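Local coordinates for regulatory protein BlaR1 (Bacillus licheniformis, PDB 1NRF), which probably senses beta-lactam antibiotics at the cell surface, its extracellular C-terminal domain being acylated on a serine, and relays the signal to the cytoplasm, at residues 228-232 and 243-247; 200-204 and 238-242; 165-169 and 216-220; 13-18 and 44-49. All coordinates share one frame. Residues are numbered along the deposited sequence.

Interaction 1: 228-232 and 243-247; sequences FAVHI and AAEIA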
loop_
_atom_site.group_PDB
_atom_site.type_symbol
_atom_site.label_atom_id
_atom_site.label_comp_id
_atom_site.label_asym_id
_atom_site.label_seq_id
_atom_site.Cartn_x
_atom_site.Cartn_y
_atom_site.Cartn_z
ATOM N N PHE A 228 -1.460 7.705 -5.862
ATOM C CA PHE A 228 -2.875 7.457 -5.605
ATOM C C PHE A 228 -3.149 6.441 -4.494
ATOM O O PHE A 228 -2.319 5.594 -4.166
ATOM C CB PHE A 228 -3.551 6.964 -6.889
ATOM C CG PHE A 228 -2.977 5.682 -7.400
ATOM C CD1 PHE A 228 -1.883 5.686 -8.248
ATOM C CD2 PHE A 228 -3.485 4.457 -6.967
ATOM C CE1 PHE A 228 -1.290 4.485 -8.661
ATOM C CE2 PHE A 228 -2.902 3.252 -7.370
ATOM C CZ PHE A 228 -1.799 3.271 -8.221
ATOM N N ALA A 229 -4.345 6.528 -3.933
ATOM C CA ALA A 229 -4.762 5.631 -2.882
ATOM C C ALA A 229 -6.280 5.552 -2.907
ATOM O O ALA A 229 -6.971 6.572 -2.951
ATOM C CB ALA A 229 -4.270 6.136 -1.520
ATOM N N VAL A 230 -6.784 4.329 -2.906
ATOM C CA VAL A 230 -8.209 4.077 -2.904
ATOM C C VAL A 230 -8.520 3.180 -1.717
ATOM O O VAL A 230 -7.817 2.195 -1.485
ATOM C CB VAL A 230 -8.659 3.337 -4.189
ATOM C CG1 VAL A 230 -10.043 2.750 -3.997
ATOM C CG2 VAL A 230 -8.670 4.291 -5.368
ATOM N N HIS A 231 -9.547 3.534 -0.946
ATOM C CA HIS A 231 -9.951 2.688 0.163
ATOM C C HIS A 231 -11.434 2.439 0.024
ATOM O O HIS A 231 -12.202 3.380 -0.178
ATOM C CB HIS A 231 -9.656 3.325 1.517
ATOM C CG HIS A 231 -10.116 2.490 2.674
ATOM N ND1 HIS A 231 -11.418 2.502 3.133
ATOM C CD2 HIS A 231 -9.470 1.552 3.405
ATOM C CE1 HIS A 231 -11.553 1.605 4.090
ATOM N NE2 HIS A 231 -10.386 1.014 4.274
ATOM N N ILE A 232 -11.834 1.174 0.136
ATOM C CA ILE A 232 -13.236 0.800 -0.012
ATOM C C ILE A 232 -13.819 -0.046 1.119
ATOM O O ILE A 232 -13.104 -0.583 1.973
ATOM C CB ILE A 232 -13.462 0.012 -1.318
ATOM C CG1 ILE A 232 -12.720 -1.326 -1.247
ATOM C CG2 ILE A 232 -12.983 0.821 -2.515
ATOM C CD1 ILE A 232 -13.031 -2.270 -2.404
ATOM N N ALA A 243 -10.840 -2.840 -5.097
ATOM C CA ALA A 243 -10.321 -1.490 -4.903
ATOM C C ALA A 243 -9.289 -1.172 -5.990
ATOM O O ALA A 243 -9.181 -0.036 -6.440
ATOM C CB ALA A 243 -9.689 -1.353 -3.518
ATOM N N ALA A 244 -8.533 -2.181 -6.412
ATOM C CA ALA A 244 -7.539 -1.974 -7.454
ATOM C C ALA A 244 -8.282 -1.670 -8.749
ATOM O O ALA A 244 -7.966 -0.706 -9.452
ATOM C CB ALA A 244 -6.678 -3.211 -7.616
ATOM N N GLU A 245 -9.280 -2.499 -9.049
ATOM C CA GLU A 245 -10.087 -2.314 -10.245
ATOM C C GLU A 245 -10.715 -0.925 -10.271
ATOM O O GLU A 245 -10.716 -0.268 -11.307
ATOM C CB GLU A 245 -11.177 -3.388 -10.339
ATOM C CG GLU A 245 -10.648 -4.766 -10.725
ATOM C CD GLU A 245 -11.548 -5.487 -11.731
ATOM O OE1 GLU A 245 -11.850 -4.891 -12.795
ATOM O OE2 GLU A 245 -11.947 -6.649 -11.470
ATOM N N ILE A 246 -11.243 -0.478 -9.136
ATOM C CA ILE A 246 -11.850 0.845 -9.047
ATOM C C ILE A 246 -10.809 1.930 -9.345
ATOM O O ILE A 246 -11.004 2.773 -10.225
ATOM C CB ILE A 246 -12.437 1.088 -7.648
ATOM C CG1 ILE A 246 -13.625 0.156 -7.418
ATOM C CG2 ILE A 246 -12.847 2.545 -7.500
ATOM C CD1 ILE A 246 -14.194 0.192 -6.000
ATOM N N ALA A 247 -9.703 1.908 -8.609
ATOM C CA ALA A 247 -8.640 2.891 -8.814
ATOM C C ALA A 247 -8.217 2.926 -10.275
ATOM O O ALA A 247 -8.005 3.992 -10.845
ATOM C CB ALA A 247 -7.429 2.550 -7.946
#

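Interaction 2: 200-204 and 238-242; sequences KTGTS and AAGSS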
loop_
_atom_site.group_PDB
_atom_site.type_symbol
_atom_site.label_atom_id
_atom_site.label_comp_id
_atom_site.label_asym_id
_atom_site.label_seq_id
_atom_site.Cartn_x
_atom_site.Cartn_y
_atom_site.Cartn_z
ATOM N N LYS A 200 0.008 -1.765 -4.585
ATOM C CA LYS A 200 -0.133 -2.869 -3.644
ATOM C C LYS A 200 -1.534 -2.900 -3.037
ATOM O O LYS A 200 -2.052 -1.877 -2.585
ATOM C CB LYS A 200 0.929 -2.758 -2.547
ATOM C CG LYS A 200 1.523 -4.111 -2.136
ATOM C CD LYS A 200 0.801 -4.681 -0.933
ATOM C CE LYS A 200 0.806 -6.185 -0.943
ATOM N NZ LYS A 200 -0.254 -6.670 -1.859
ATOM N N THR A 201 -2.142 -4.083 -3.044
ATOM C CA THR A 201 -3.493 -4.276 -2.511
ATOM C C THR A 201 -3.514 -4.573 -1.021
ATOM O O THR A 201 -2.511 -4.963 -0.437
ATOM C CB THR A 201 -4.212 -5.465 -3.174
ATOM O OG1 THR A 201 -3.446 -6.656 -2.946
ATOM C CG2 THR A 201 -4.394 -5.235 -4.652
ATOM N N GLY A 202 -4.694 -4.416 -0.433
ATOM C CA GLY A 202 -4.881 -4.689 0.976
ATOM C C GLY A 202 -6.318 -5.103 1.213
ATOM O O GLY A 202 -7.243 -4.506 0.651
ATOM N N THR A 203 -6.508 -6.144 2.016
ATOM C CA THR A 203 -7.846 -6.622 2.341
ATOM C C THR A 203 -7.996 -6.848 3.841
ATOM O O THR A 203 -7.087 -7.365 4.492
ATOM C CB THR A 203 -8.176 -7.950 1.630
ATOM O OG1 THR A 203 -8.149 -7.756 0.213
ATOM C CG2 THR A 203 -9.566 -8.433 2.036
ATOM N N SER A 204 -9.148 -6.451 4.374
ATOM C CA SER A 204 -9.454 -6.603 5.791
ATOM C C SER A 204 -10.925 -6.930 5.980
ATOM O O SER A 204 -11.769 -6.471 5.211
ATOM C CB SER A 204 -9.131 -5.318 6.559
ATOM O OG SER A 204 -7.816 -5.351 7.086
ATOM N N ALA A 238 -13.177 -10.161 -2.038
ATOM C CA ALA A 238 -11.830 -9.744 -2.392
ATOM C C ALA A 238 -11.821 -8.231 -2.575
ATOM O O ALA A 238 -11.765 -7.722 -3.696
ATOM C CB ALA A 238 -11.385 -10.445 -3.661
ATOM N N ALA A 239 -11.884 -7.520 -1.455
ATOM C CA ALA A 239 -11.905 -6.071 -1.458
ATOM C C ALA A 239 -10.638 -5.474 -2.064
ATOM O O ALA A 239 -10.697 -4.451 -2.734
ATOM C CB ALA A 239 -12.107 -5.565 -0.051
ATOM N N GLY A 240 -9.496 -6.119 -1.839
ATOM C CA GLY A 240 -8.252 -5.609 -2.388
ATOM C C GLY A 240 -8.271 -5.545 -3.906
ATOM O O GLY A 240 -7.771 -4.594 -4.503
ATOM N N SER A 241 -8.846 -6.561 -4.537
ATOM C CA SER A 241 -8.925 -6.624 -5.987
ATOM C C SER A 241 -9.914 -5.596 -6.507
ATOM O O SER A 241 -9.644 -4.890 -7.472
ATOM C CB SER A 241 -9.363 -8.024 -6.441
ATOM O OG SER A 241 -8.423 -9.010 -6.046
ATOM N N SER A 242 -11.063 -5.512 -5.851
ATOM C CA SER A 242 -12.088 -4.569 -6.256
ATOM C C SER A 242 -11.614 -3.131 -6.137
ATOM O O SER A 242 -11.951 -2.295 -6.978
ATOM C CB SER A 242 -13.350 -4.786 -5.429
ATOM O OG SER A 242 -13.888 -6.070 -5.692
#

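Interaction 3: 165-169 and 216-220; sequences LKKFY and IGYVE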
loop_
_atom_site.group_PDB
_atom_site.type_symbol
_atom_site.label_atom_id
_atom_site.label_comp_id
_atom_site.label_asym_id
_atom_site.label_seq_id
_atom_site.Cartn_x
_atom_site.Cartn_y
_atom_site.Cartn_z
ATOM N N LEU A 165 3.810 7.751 0.552
ATOM C CA LEU A 165 4.272 7.008 -0.618
ATOM C C LEU A 165 5.212 7.908 -1.433
ATOM O O LEU A 165 6.176 7.418 -2.019
ATOM C CB LEU A 165 3.098 6.568 -1.493
ATOM C CG LEU A 165 2.557 5.143 -1.328
ATOM C CD1 LEU A 165 1.246 4.989 -2.088
ATOM C CD2 LEU A 165 3.579 4.144 -1.840
ATOM N N LYS A 166 4.936 9.217 -1.457
ATOM C CA LYS A 166 5.774 10.174 -2.187
ATOM C C LYS A 166 7.110 10.340 -1.459
ATOM O O LYS A 166 8.170 10.421 -2.094
ATOM C CB LYS A 166 5.088 11.539 -2.312
ATOM C CG LYS A 166 5.951 12.582 -3.034
ATOM C CD LYS A 166 5.284 13.936 -3.106
ATOM C CE LYS A 166 6.234 15.016 -3.639
ATOM N NZ LYS A 166 6.586 14.870 -5.078
ATOM N N LYS A 167 7.053 10.397 -0.130
ATOM C CA LYS A 167 8.273 10.503 0.673
ATOM C C LYS A 167 9.167 9.282 0.429
ATOM O O LYS A 167 10.396 9.374 0.466
ATOM C CB LYS A 167 7.937 10.596 2.166
ATOM C CG LYS A 167 7.486 11.968 2.602
ATOM C CD LYS A 167 7.768 12.166 4.064
ATOM C CE LYS A 167 7.327 13.542 4.514
ATOM N NZ LYS A 167 5.859 13.710 4.343
ATOM N N PHE A 168 8.532 8.135 0.195
ATOM C CA PHE A 168 9.256 6.900 -0.074
ATOM C C PHE A 168 9.886 6.956 -1.467
ATOM O O PHE A 168 11.075 6.680 -1.643
ATOM C CB PHE A 168 8.304 5.705 0.009
ATOM C CG PHE A 168 8.753 4.525 -0.800
ATOM C CD1 PHE A 168 8.205 4.279 -2.052
ATOM C CD2 PHE A 168 9.756 3.684 -0.328
ATOM C CE1 PHE A 168 8.646 3.214 -2.822
ATOM C CE2 PHE A 168 10.202 2.621 -1.090
ATOM C CZ PHE A 168 9.646 2.385 -2.342
ATOM N N TYR A 169 9.061 7.312 -2.443
ATOM C CA TYR A 169 9.476 7.422 -3.831
ATOM C C TYR A 169 10.635 8.401 -3.973
ATOM O O TYR A 169 11.642 8.084 -4.608
ATOM C CB TYR A 169 8.292 7.900 -4.674
ATOM C CG TYR A 169 8.574 7.978 -6.152
ATOM C CD1 TYR A 169 8.498 6.838 -6.956
ATOM C CD2 TYR A 169 8.947 9.184 -6.747
ATOM C CE1 TYR A 169 8.790 6.896 -8.314
ATOM C CE2 TYR A 169 9.244 9.255 -8.107
ATOM C CZ TYR A 169 9.162 8.106 -8.884
ATOM O OH TYR A 169 9.453 8.165 -10.229
ATOM N N ILE A 216 -3.028 1.213 -3.186
ATOM C CA ILE A 216 -2.217 2.413 -3.209
ATOM C C ILE A 216 -1.061 2.193 -4.163
ATOM O O ILE A 216 -0.763 1.063 -4.527
ATOM C CB ILE A 216 -1.653 2.736 -1.795
ATOM C CG1 ILE A 216 -0.572 1.714 -1.399
ATOM C CG2 ILE A 216 -2.783 2.712 -0.780
ATOM C CD1 ILE A 216 0.058 1.984 -0.039
ATOM N N GLY A 217 -0.414 3.279 -4.563
ATOM C CA GLY A 217 0.706 3.167 -5.471
ATOM C C GLY A 217 0.891 4.438 -6.272
ATOM O O GLY A 217 0.422 5.507 -5.890
ATOM N N TYR A 218 1.586 4.330 -7.394
ATOM C CA TYR A 218 1.814 5.497 -8.219
ATOM C C TYR A 218 2.023 5.144 -9.690
ATOM O O TYR A 218 2.219 3.983 -10.058
ATOM C CB TYR A 218 3.009 6.288 -7.663
ATOM C CG TYR A 218 4.174 5.414 -7.290
ATOM C CD1 TYR A 218 5.116 5.029 -8.243
ATOM C CD2 TYR A 218 4.298 4.903 -5.995
ATOM C CE1 TYR A 218 6.152 4.155 -7.918
ATOM C CE2 TYR A 218 5.326 4.026 -5.664
ATOM C CZ TYR A 218 6.248 3.656 -6.628
ATOM O OH TYR A 218 7.250 2.774 -6.316
ATOM N N VAL A 219 1.929 6.160 -10.531
ATOM C CA VAL A 219 2.131 5.986 -11.959
ATOM C C VAL A 219 3.289 6.887 -12.357
ATOM O O VAL A 219 3.297 8.091 -12.053
ATOM C CB VAL A 219 0.879 6.386 -12.772
ATOM C CG1 VAL A 219 1.192 6.332 -14.262
ATOM C CG2 VAL A 219 -0.279 5.449 -12.444
ATOM N N GLU A 220 4.277 6.304 -13.018
ATOM C CA GLU A 220 5.417 7.082 -13.456
ATOM C C GLU A 220 5.344 7.330 -14.950
ATOM O O GLU A 220 5.292 6.382 -15.737
ATOM C CB GLU A 220 6.713 6.345 -13.143
ATOM C CG GLU A 220 6.791 5.848 -11.726
ATOM C CD GLU A 220 7.973 4.947 -11.513
ATOM O OE1 GLU A 220 9.087 5.471 -11.292
ATOM O OE2 GLU A 220 7.784 3.712 -11.580
#

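Interaction 4: 13-18 and 44-49; sequences FLPGTN and RKKYTI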
loop_
_atom_site.group_PDB
_atom_site.type_symbol
_atom_site.label_atom_id
_atom_site.label_comp_id
_atom_site.label_asym_id
_atom_site.label_seq_id
_atom_site.Cartn_x
_atom_site.Cartn_y
_atom_site.Cartn_z
ATOM N N PHE A 13 -2.177 16.747 3.188
ATOM C CA PHE A 13 -2.090 17.954 2.306
ATOM C C PHE A 13 -0.772 18.687 2.493
ATOM O O PHE A 13 -0.668 19.610 3.305
ATOM C CB PHE A 13 -3.263 18.902 2.592
ATOM C CG PHE A 13 -4.582 18.401 2.072
ATOM C CD1 PHE A 13 -5.757 18.650 2.771
ATOM C CD2 PHE A 13 -4.644 17.672 0.885
ATOM C CE1 PHE A 13 -6.972 18.180 2.299
ATOM C CE2 PHE A 13 -5.848 17.200 0.406
ATOM C CZ PHE A 13 -7.020 17.453 1.113
ATOM N N LEU A 14 0.228 18.267 1.726
ATOM C CA LEU A 14 1.561 18.850 1.784
ATOM C C LEU A 14 1.541 20.377 1.680
ATOM O O LEU A 14 0.715 20.958 0.974
ATOM C CB LEU A 14 2.421 18.275 0.654
ATOM C CG LEU A 14 2.387 16.753 0.512
ATOM C CD1 LEU A 14 3.168 16.338 -0.719
ATOM C CD2 LEU A 14 2.949 16.107 1.774
ATOM N N PRO A 15 2.455 21.050 2.391
ATOM C CA PRO A 15 2.486 22.513 2.325
ATOM C C PRO A 15 2.912 22.983 0.939
ATOM O O PRO A 15 3.918 22.523 0.400
ATOM C CB PRO A 15 3.496 22.886 3.405
ATOM C CG PRO A 15 4.446 21.715 3.393
ATOM C CD PRO A 15 3.499 20.535 3.296
ATOM N N GLY A 16 2.133 23.894 0.368
ATOM C CA GLY A 16 2.438 24.410 -0.952
ATOM C C GLY A 16 1.711 23.644 -2.037
ATOM O O GLY A 16 2.295 23.354 -3.080
ATOM N N THR A 17 0.438 23.327 -1.796
ATOM C CA THR A 17 -0.377 22.571 -2.751
ATOM C C THR A 17 -1.812 23.095 -2.826
ATOM O O THR A 17 -2.178 24.023 -2.105
ATOM C CB THR A 17 -0.441 21.065 -2.363
ATOM O OG1 THR A 17 -1.018 20.924 -1.057
ATOM C CG2 THR A 17 0.951 20.445 -2.359
ATOM N N ASN A 18 -2.611 22.497 -3.713
ATOM C CA ASN A 18 -4.017 22.863 -3.877
ATOM C C ASN A 18 -4.856 21.587 -4.055
ATOM O O ASN A 18 -4.358 20.560 -4.514
ATOM C CB ASN A 18 -4.196 23.829 -5.064
ATOM C CG ASN A 18 -4.183 23.133 -6.416
ATOM O OD1 ASN A 18 -5.214 22.646 -6.887
ATOM N ND2 ASN A 18 -3.014 23.089 -7.050
ATOM N N ARG A 44 1.742 19.523 -10.899
ATOM C CA ARG A 44 0.694 20.491 -10.625
ATOM C C ARG A 44 0.470 20.657 -9.125
ATOM O O ARG A 44 -0.351 21.481 -8.705
ATOM C CB ARG A 44 -0.611 20.045 -11.292
ATOM C CG ARG A 44 -0.549 19.961 -12.816
ATOM C CD ARG A 44 -0.510 21.345 -13.470
ATOM N NE ARG A 44 -1.725 22.119 -13.208
ATOM C CZ ARG A 44 -2.941 21.777 -13.627
ATOM N NH1 ARG A 44 -3.123 20.669 -14.340
ATOM N NH2 ARG A 44 -3.981 22.541 -13.325
ATOM N N LYS A 45 1.205 19.884 -8.320
ATOM C CA LYS A 45 1.063 19.930 -6.863
ATOM C C LYS A 45 -0.433 19.974 -6.552
ATOM O O LYS A 45 -0.882 20.743 -5.703
ATOM C CB LYS A 45 1.737 21.179 -6.287
ATOM C CG LYS A 45 3.192 21.357 -6.681
ATOM C CD LYS A 45 3.814 22.533 -5.944
ATOM C CE LYS A 45 5.150 22.952 -6.556
ATOM N NZ LYS A 45 6.213 21.898 -6.503
ATOM N N LYS A 46 -1.201 19.158 -7.261
ATOM C CA LYS A 46 -2.641 19.125 -7.072
ATOM C C LYS A 46 -3.195 17.772 -6.638
ATOM O O LYS A 46 -2.801 16.716 -7.141
ATOM C CB LYS A 46 -3.351 19.542 -8.358
ATOM C CG LYS A 46 -4.877 19.531 -8.242
ATOM C CD LYS A 46 -5.546 19.328 -9.593
ATOM C CE LYS A 46 -5.043 20.320 -10.629
ATOM N NZ LYS A 46 -5.275 21.731 -10.212
ATOM N N TYR A 47 -4.123 17.823 -5.694
ATOM C CA TYR A 47 -4.784 16.628 -5.215
ATOM C C TYR A 47 -6.160 16.597 -5.844
ATOM O O TYR A 47 -6.847 17.622 -5.908
ATOM C CB TYR A 47 -4.993 16.650 -3.702
ATOM C CG TYR A 47 -3.754 16.544 -2.850
ATOM C CD1 TYR A 47 -3.169 17.684 -2.307
ATOM C CD2 TYR A 47 -3.218 15.297 -2.516
ATOM C CE1 TYR A 47 -2.095 17.597 -1.445
ATOM C CE2 TYR A 47 -2.135 15.197 -1.646
ATOM C CZ TYR A 47 -1.584 16.355 -1.112
ATOM O OH TYR A 47 -0.554 16.283 -0.210
ATOM N N THR A 48 -6.553 15.427 -6.325
ATOM C CA THR A 48 -7.882 15.253 -6.877
ATOM C C THR A 48 -8.459 14.168 -5.986
ATOM O O THR A 48 -7.936 13.051 -5.944
ATOM C CB THR A 48 -7.860 14.758 -8.320
ATOM O OG1 THR A 48 -7.138 15.688 -9.135
ATOM C CG2 THR A 48 -9.284 14.639 -8.853
ATOM N N ILE A 49 -9.509 14.494 -5.243
ATOM C CA ILE A 49 -10.083 13.492 -4.371
ATOM C C ILE A 49 -11.587 13.377 -4.349
ATOM O O ILE A 49 -12.313 14.365 -4.407
ATOM C CB ILE A 49 -9.601 13.656 -2.910
ATOM C CG1 ILE A 49 -9.844 15.079 -2.425
ATOM C CG2 ILE A 49 -8.131 13.293 -2.809
ATOM C CD1 ILE A 49 -9.315 15.318 -1.019
#

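Interaction 1: 228-232 and 243-247
Helix 239-253 lies against one face of the central sheet, as the C-terminal helix does in the fold shared by penicillin-binding transpeptidase domains and serine beta-lactamases. It meets strand 225-234 with the short axes 8.2 Å apart at closest approach and their N-to-C directions at 131°. Ala243 touches the strand first, its CB 3.6 Å from Ile232 CD1. A side chain this small lets both branched residues reach the helix backbone: Ile232 CD1 comes to 3.5 Å from Ala243 N, Val230 CG1 to 3.8 Å from Ala243 O. Ala244 turns away from the strand and rests on Phe215 of the neighbouring strand 211-220. Exposed Glu245 suits the outer side of the helix. One step on, Ile246 faces the strand again, its CD1 lying 3.7 Å from Ile232 CG2. Ala247, one helical turn after Ala243 and joined to it by the bond from Ala247 N to Ala243 O (3.0 Å), makes the tightest contact, its CB 3.3 Å from Val230 CG2. The alternation of the strand sends Phe228, Val230 and Ile232 to this face and His231 to the other, where it stacks on Phe59. No hydrogen bond crosses between the segments, so the helix is held on the sheet here by close apolar packing and the exclusion of water.

Interaction 2: 200-204 and 238-242
Thr203 carries the one hydrogen bond of this contact: with chi1 in the m well, its OG1 accepts from Gly240 N at 3.0 Å. That amide lies in the first turn of helix 239-253, where backbone N-H groups lack acceptors within the helix, so a threonine hydroxyl from the strand suits it. Thr201, in the p rotamer, places CG2 3.4 Å from Gly240 O. Gly240 suits the narrow gap: a CB there would clash with Thr203 OG1, and its CA already stands 3.4 Å from Gly202 O. Lys200, Thr201 and Gly202 match the Lys-Thr-Gly motif of penicillin-binding proteins and serine beta-lactamases, on the strand bordering the active site; the probable acyl-ester nucleophile, Ser63, is close to Gly202. Lys200 bends back through off-well chi1 and chi2 angles, so that NZ donates to Thr201 O at 3.2 Å and also bonds Ser111 OG. Ser242 in the m rotamer turns OG back to Ala238 O in a weak 3.3 Å bond, and Lys236 NZ is its other partner.

Interaction 3: 165-169 and 216-220
Leu165, Tyr218 and Tyr169 contribute most of the surface buried where helix 158-170 crosses strand 211-220, covering the face of the transpeptidase-type domain's sheet opposite helix 239-253. Leu165 has the largest buried area: its CD1 packs on the backbone, 3.4 Å from Gly217 N, and lies 3.7 Å from Ile216 CB. Glycine fits at Gly217 because its backbone angles would jam a CB against the preceding carbonyl. The Tyr218 side chain points from the strand toward the helix, where Leu165 CD2 meets its edge, 4.2 Å from Tyr218 CE2; Phe168 CE1 is 3.8 Å from Tyr218 OH. One helical turn after Leu165, Tyr169 presents its ring edge to the Tyr218 face in a T-shaped pair, centroids 5.1 Å apart and planes at 63°. Farther out, Tyr169 OH donates a 2.9 Å hydrogen bond to Glu220 OE1. Aliphatic and aromatic packing thus fills the buried end, and the polar hydrogen bond lies at the partly exposed end, where Glu220 OE2 also makes a long, weak ion pair with Arg188.

Interaction 4: 13-18 and 44-49
A tyrosine hydroxyl acts as acceptor for the backbone at the start of the modelled chain: Leu14 N donates to Tyr47 OH at 2.9 Å and 169°. The hydroxyl is also hydrogen-bonded to Asn163 OD1 of helix 158-170, so one tyrosine ties the N-terminal loop to that helix. Phe13 turns its ring edge to the face of Tyr47 in a T-shaped pair with centroids 5.0 Å apart and planes at 69°, and its CZ reaches Ile49 CD1 at 3.8 Å. The chain then turns through Gly16, whose positive phi suits glycine, and Thr17 steadies the turn with OG1 donating to Leu14 O at 2.7 Å. Strand 18-21 begins here as an outermost strand of the mixed sheet, running parallel to strand 46-50. Asn18 and Lys46 pair in that register: Asn18 N donates to Lys45 O at 3.2 Å, and Tyr47 N to Asn18 O at 3.0 Å. Lys45 and Lys46 both face Asn41 of the adjacent antiparallel strand 33-41 in a G1 beta bulge, Lys45 holding a left-handed conformation. Asn18 OD1 accepts a weak 3.4 Å bond from Lys46 NZ, while the aliphatic part of Lys45 lies along the loop, its CD 3.3 Å from Gly16 O.

All four contacts involve the one mixed sheet of the sensor domain. Interaction 4, at edge strand 18-21, closes before the others open; its centre is 14 Å from that of interaction 3, which it touches through Leu14 CD1 and Lys166 CD (4.0 Å). Interaction 3 follows, its segments alternating with those of interaction 2; interaction 1 comes after it. Interactions 1 and 2, centres 8 Å apart, share helix 239-253. Interaction 3 uses helix 158-170 instead, its centre 14 Å from that of interaction 1, and meets it where Phe228 N approaches Gly217 O at 2.9 Å. Helices thus pack on both faces of the sheet, and interaction 2 lies nearest the probable acylation serine.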